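Local coordinates for haloalkane dehalogenase (Mycobacterium rhodesiae, PDB 4MJ3), which probably hydrolyses the carbon-halogen bond of haloalkanes to give an alcohol and a halide ion, as an alpha/beta-hydrolase-fold enzyme, at residues A[165-168]-A[169-173]; A[209-212]-A[213-217]. All coordinates share one frame; numbering follows the deposited sequence.

Contact 1 (A[165-168]-A[169-173])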
loop_
_atom_site.group_PDB
_atom_site.type_symbol
_atom_site.label_atom_id
_atom_site.label_comp_id
_atom_site.label_asym_id
_atom_site.label_seq_id
_atom_site.Cartn_x
_atom_site.Cartn_y
_atom_site.Cartn_z
ATOM N N GLN A 165 -5.401 -10.355 12.540
ATOM C CA GLN A 165 -6.600 -9.575 12.806
ATOM C C GLN A 165 -6.915 -9.533 14.304
ATOM O O GLN A 165 -7.144 -8.456 14.886
ATOM C CB GLN A 165 -7.797 -10.135 12.017
ATOM C CG GLN A 165 -9.006 -9.221 12.065
ATOM C CD GLN A 165 -10.230 -9.867 11.461
ATOM O OE1 GLN A 165 -10.656 -10.938 11.905
ATOM N NE2 GLN A 165 -10.810 -9.226 10.459
ATOM N N LYS A 166 -6.931 -10.695 14.941
ATOM C CA LYS A 166 -7.188 -10.799 16.379
ATOM C C LYS A 166 -6.185 -9.983 17.205
ATOM O O LYS A 166 -6.573 -9.198 18.081
ATOM C CB LYS A 166 -7.196 -12.274 16.799
ATOM C CG LYS A 166 -7.580 -12.527 18.247
ATOM C CD LYS A 166 -7.574 -14.023 18.514
ATOM C CE LYS A 166 -8.027 -14.375 19.906
ATOM N NZ LYS A 166 -6.889 -14.225 20.841
ATOM N N PHE A 167 -4.894 -10.130 16.911
ATOM C CA PHE A 167 -3.859 -9.344 17.607
ATOM C C PHE A 167 -4.122 -7.849 17.472
ATOM O O PHE A 167 -4.022 -7.083 18.461
ATOM C CB PHE A 167 -2.474 -9.689 17.084
ATOM C CG PHE A 167 -1.404 -8.779 17.605
ATOM C CD1 PHE A 167 -0.839 -8.992 18.855
ATOM C CD2 PHE A 167 -1.027 -7.664 16.886
ATOM C CE1 PHE A 167 0.119 -8.129 19.352
ATOM C CE2 PHE A 167 -0.058 -6.800 17.378
ATOM C CZ PHE A 167 0.490 -7.027 18.625
ATOM N N SER A 168 -4.483 -7.425 16.258
ATOM C CA SER A 168 -4.626 -5.991 15.983
ATOM C C SER A 168 -5.714 -5.353 16.838
ATOM O O SER A 168 -5.640 -4.166 17.161
ATOM C CB SER A 168 -4.900 -5.735 14.510
ATOM O OG SER A 168 -6.243 -6.081 14.191
ATOM N N GLN A 169 -6.730 -6.147 17.200
ATOM C CA GLN A 169 -7.827 -5.688 18.023
ATOM C C GLN A 169 -7.544 -5.863 19.514
ATOM O O GLN A 169 -7.946 -5.026 20.328
ATOM C CB GLN A 169 -9.107 -6.447 17.644
ATOM C CG GLN A 169 -9.476 -6.327 16.177
ATOM C CD GLN A 169 -9.566 -4.889 15.713
ATOM O OE1 GLN A 169 -10.490 -4.162 16.078
ATOM N NE2 GLN A 169 -8.598 -4.463 14.917
ATOM N N GLU A 170 -6.881 -6.948 19.881
ATOM C CA GLU A 170 -6.692 -7.290 21.293
ATOM C C GLU A 170 -5.516 -6.586 21.966
ATOM O O GLU A 170 -5.519 -6.411 23.196
ATOM C CB GLU A 170 -6.522 -8.803 21.454
ATOM C CG GLU A 170 -7.801 -9.575 21.199
ATOM C CD GLU A 170 -7.654 -11.053 21.494
ATOM O OE1 GLU A 170 -6.498 -11.557 21.566
ATOM O OE2 GLU A 170 -8.701 -11.711 21.653
ATOM N N VAL A 171 -4.486 -6.236 21.213
ATOM C CA VAL A 171 -3.285 -5.740 21.846
ATOM C C VAL A 171 -3.623 -4.419 22.573
ATOM O O VAL A 171 -4.259 -3.532 21.984
ATOM C CB VAL A 171 -2.124 -5.571 20.848
ATOM C CG1 VAL A 171 -2.397 -4.466 19.832
ATOM C CG2 VAL A 171 -0.811 -5.327 21.608
ATOM N N PRO A 172 -3.214 -4.283 23.840
ATOM C CA PRO A 172 -3.611 -3.072 24.583
ATOM C C PRO A 172 -3.069 -1.800 23.974
ATOM O O PRO A 172 -3.803 -0.839 23.833
ATOM C CB PRO A 172 -3.020 -3.300 25.975
ATOM C CG PRO A 172 -3.006 -4.792 26.128
ATOM C CD PRO A 172 -2.685 -5.323 24.752
ATOM N N LEU A 173 -1.780 -1.803 23.618
ATOM C CA LEU A 173 -1.132 -0.669 22.973
ATOM C C LEU A 173 -0.682 -1.108 21.579
ATOM O O LEU A 173 -0.047 -2.148 21.436
ATOM C CB LEU A 173 0.072 -0.212 23.773
ATOM C CG LEU A 173 -0.232 0.328 25.181
ATOM C CD1 LEU A 173 1.056 0.814 25.820
ATOM C CD2 LEU A 173 -1.262 1.453 25.143
#
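Lys-166 and Glu-170 form an i to i+4 salt bridge in the last turn of helix 159-170, which follows strand 140-145 in the alpha/beta-hydrolase chain. The lysine runs out extended and bends only at its end, chi4 -82°, which turns NZ back onto the carboxylate. Lys-166 NZ sits 2.8 Å from Glu-170 OE1, on the syn side but 27° out of the carboxylate plane, while CG and CE of the lysine lie against the same group.

One residue on, Phe-167 repeats the i to i+4 spacing with apolar atoms. Val-171 CB stands over one face of the Phe-167 ring, 3.6 Å above its plane and offset toward the rim, a CH-pi contact, and Val-171 CG2 reaches Phe-167 CZ at 3.7 Å. Val-171, the first residue to leave helical geometry, still closes the last turn, its N donating to Phe-167 O at 2.9 Å.

Ser-168 is buried. Its OG, placed between backbone N and carbonyl carbon, donates to Gln-165 O at 2.6 Å, a carbonyl that also takes Gln-169 N. The amide of Gln-169 is drawn between three partners: OE1 accepts from Arg-93, and NE2 serves both Arg-210 O and the serine. This last bond is nearly straight at 171°, with Ser-168 OG in the amide plane, 2.9 Å from Gln-169 NE2.

Contact 2 (A[209-212]-A[213-217])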
loop_
_atom_site.group_PDB
_atom_site.type_symbol
_atom_site.label_atom_id
_atom_site.label_comp_id
_atom_site.label_asym_id
_atom_site.label_seq_id
_atom_site.Cartn_x
_atom_site.Cartn_y
_atom_site.Cartn_z
ATOM N N ALA A 209 -5.399 2.809 11.840
ATOM C CA ALA A 209 -4.580 1.608 12.067
ATOM C C ALA A 209 -5.365 0.481 12.788
ATOM O O ALA A 209 -5.204 -0.687 12.463
ATOM C CB ALA A 209 -3.305 1.975 12.837
ATOM N N ARG A 210 -6.212 0.834 13.753
ATOM C CA ARG A 210 -7.039 -0.177 14.423
ATOM C C ARG A 210 -8.146 -0.724 13.524
ATOM O O ARG A 210 -8.487 -1.885 13.619
ATOM C CB ARG A 210 -7.675 0.411 15.679
ATOM C CG ARG A 210 -6.688 0.610 16.802
ATOM C CD ARG A 210 -6.325 -0.692 17.495
ATOM N NE ARG A 210 -5.642 -0.417 18.760
ATOM C CZ ARG A 210 -5.286 -1.324 19.665
ATOM N NH1 ARG A 210 -5.509 -2.619 19.477
ATOM N NH2 ARG A 210 -4.715 -0.923 20.787
ATOM N N GLN A 211 -8.707 0.122 12.674
ATOM C CA GLN A 211 -9.860 -0.277 11.875
ATOM C C GLN A 211 -9.463 -1.130 10.661
ATOM O O GLN A 211 -10.264 -1.976 10.236
ATOM C CB GLN A 211 -10.710 0.931 11.464
ATOM C CG GLN A 211 -12.063 0.593 10.806
ATOM C CD GLN A 211 -13.019 -0.194 11.698
ATOM O OE1 GLN A 211 -12.757 -0.460 12.873
ATOM N NE2 GLN A 211 -14.134 -0.601 11.116
ATOM N N PHE A 212 -8.275 -0.928 10.100
ATOM C CA PHE A 212 -7.954 -1.579 8.826
ATOM C C PHE A 212 -8.212 -3.078 8.783
ATOM O O PHE A 212 -8.844 -3.574 7.851
ATOM C CB PHE A 212 -6.509 -1.335 8.358
ATOM C CG PHE A 212 -6.406 -0.493 7.103
ATOM C CD1 PHE A 212 -7.379 -0.561 6.109
ATOM C CD2 PHE A 212 -5.298 0.302 6.891
ATOM C CE1 PHE A 212 -7.275 0.202 4.970
ATOM C CE2 PHE A 212 -5.202 1.092 5.772
ATOM C CZ PHE A 212 -6.175 1.017 4.785
ATOM N N PRO A 213 -7.756 -3.807 9.798
ATOM C CA PRO A 213 -7.944 -5.263 9.732
ATOM C C PRO A 213 -9.416 -5.700 9.754
ATOM O O PRO A 213 -9.740 -6.801 9.277
ATOM C CB PRO A 213 -7.209 -5.762 10.979
ATOM C CG PRO A 213 -6.181 -4.709 11.224
ATOM C CD PRO A 213 -6.916 -3.434 10.953
HETATM N N MSE A 214 -10.301 -4.864 10.290
HETATM C CA MSE A 214 -11.749 -5.153 10.280
HETATM C C MSE A 214 -12.387 -4.854 8.946
HETATM O O MSE A 214 -13.521 -5.267 8.697
HETATM C CB MSE A 214 -12.490 -4.371 11.372
HETATM C CG MSE A 214 -11.929 -4.603 12.776
HETATM SE SE MSE A 214 -11.686 -6.523 13.206
HETATM C CE MSE A 214 -13.575 -7.087 13.089
ATOM N N LEU A 215 -11.679 -4.164 8.060
ATOM C CA LEU A 215 -12.195 -3.818 6.730
ATOM C C LEU A 215 -11.889 -4.874 5.678
ATOM O O LEU A 215 -12.354 -4.765 4.554
ATOM C CB LEU A 215 -11.631 -2.459 6.270
ATOM C CG LEU A 215 -11.978 -1.265 7.178
ATOM C CD1 LEU A 215 -11.363 -0.004 6.600
ATOM C CD2 LEU A 215 -13.481 -1.099 7.341
ATOM N N VAL A 216 -11.071 -5.863 6.022
ATOM C CA VAL A 216 -10.694 -6.900 5.060
ATOM C C VAL A 216 -11.921 -7.797 4.850
ATOM O O VAL A 216 -12.429 -8.365 5.800
ATOM C CB VAL A 216 -9.522 -7.764 5.553
ATOM C CG1 VAL A 216 -9.229 -8.887 4.539
ATOM C CG2 VAL A 216 -8.285 -6.917 5.766
ATOM N N PRO A 217 -12.407 -7.894 3.606
ATOM C CA PRO A 217 -13.578 -8.744 3.428
ATOM C C PRO A 217 -13.282 -10.220 3.628
ATOM O O PRO A 217 -12.410 -10.773 2.952
ATOM C CB PRO A 217 -13.994 -8.472 1.988
ATOM C CG PRO A 217 -13.423 -7.140 1.673
ATOM C CD PRO A 217 -12.112 -7.108 2.403
#
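After helix 207-211 the chain keeps a helical course through 213-215 without the regular bonds, and the carbonyls of Gln-211 and Phe-212 tie the two together. Gln-211 O accepts from Met-214 N at 2.9 Å, and Phe-212 O from Leu-215 N at the same distance of 2.9 Å. Both are i to i+3 bonds, with the donor well above the carbonyl plane, 57° out of it for Leu-215 N. Pro-213 has no N-H to offer Ala-209 O in an i to i+4 bond; Pro-213 CD instead lies 3.6 Å from Ala-209 O and packs on Phe-212 CB.

Leu-215 points back at the helix with its methyls split between two neighbours. Leu-215 CD2 lies 3.9 Å from Gln-211 NE2, and Leu-215 CD1 meets Phe-212 CD1 at 4.1 Å. Gln-211 crosses both Leu-215 and the selenomethionine Met-214 at about a right angle: Gln-211 CG is anti to the backbone N (chi1 -171°), and a bend at chi2 carries the amide past Met-214 CB, while OE1 takes a hydrogen bond from Arg-93.

Phe-212 is buried, its ring stacked with Trp-124 and His-101, and Leu-215 also touches Trp-124. The i to i+4 bond from Leu-215 N to Gln-211 O is weak at 3.4 Å, so the two firmer backbone bonds across the contact are i to i+3, as in a 3-10-like turn.

In the fold
Contact 1 is a surface contact, about 21 Å from the centre of the chain to its own centre, whereas contact 2 is partly buried at about 14 Å. Contact 1 closes before contact 2 opens, and their centres are 11 Å apart. Each takes in a helix end, but the chemistry differs: 165-173 combines a salt bridge, amide bonds and one CH-pi pair, while 209-217 has backbone i to i+3 bonds and aliphatic contacts of Leu-215, with aromatic stacking to partners outside it. Polar links join them. Arg-210 NH1 probably donates to Ser-168 O at 2.8 Å, its NH2 bonds to Val-171 O, and Gln-165 NE2 donates to Pro-213 O. Arg-93 serves both contacts.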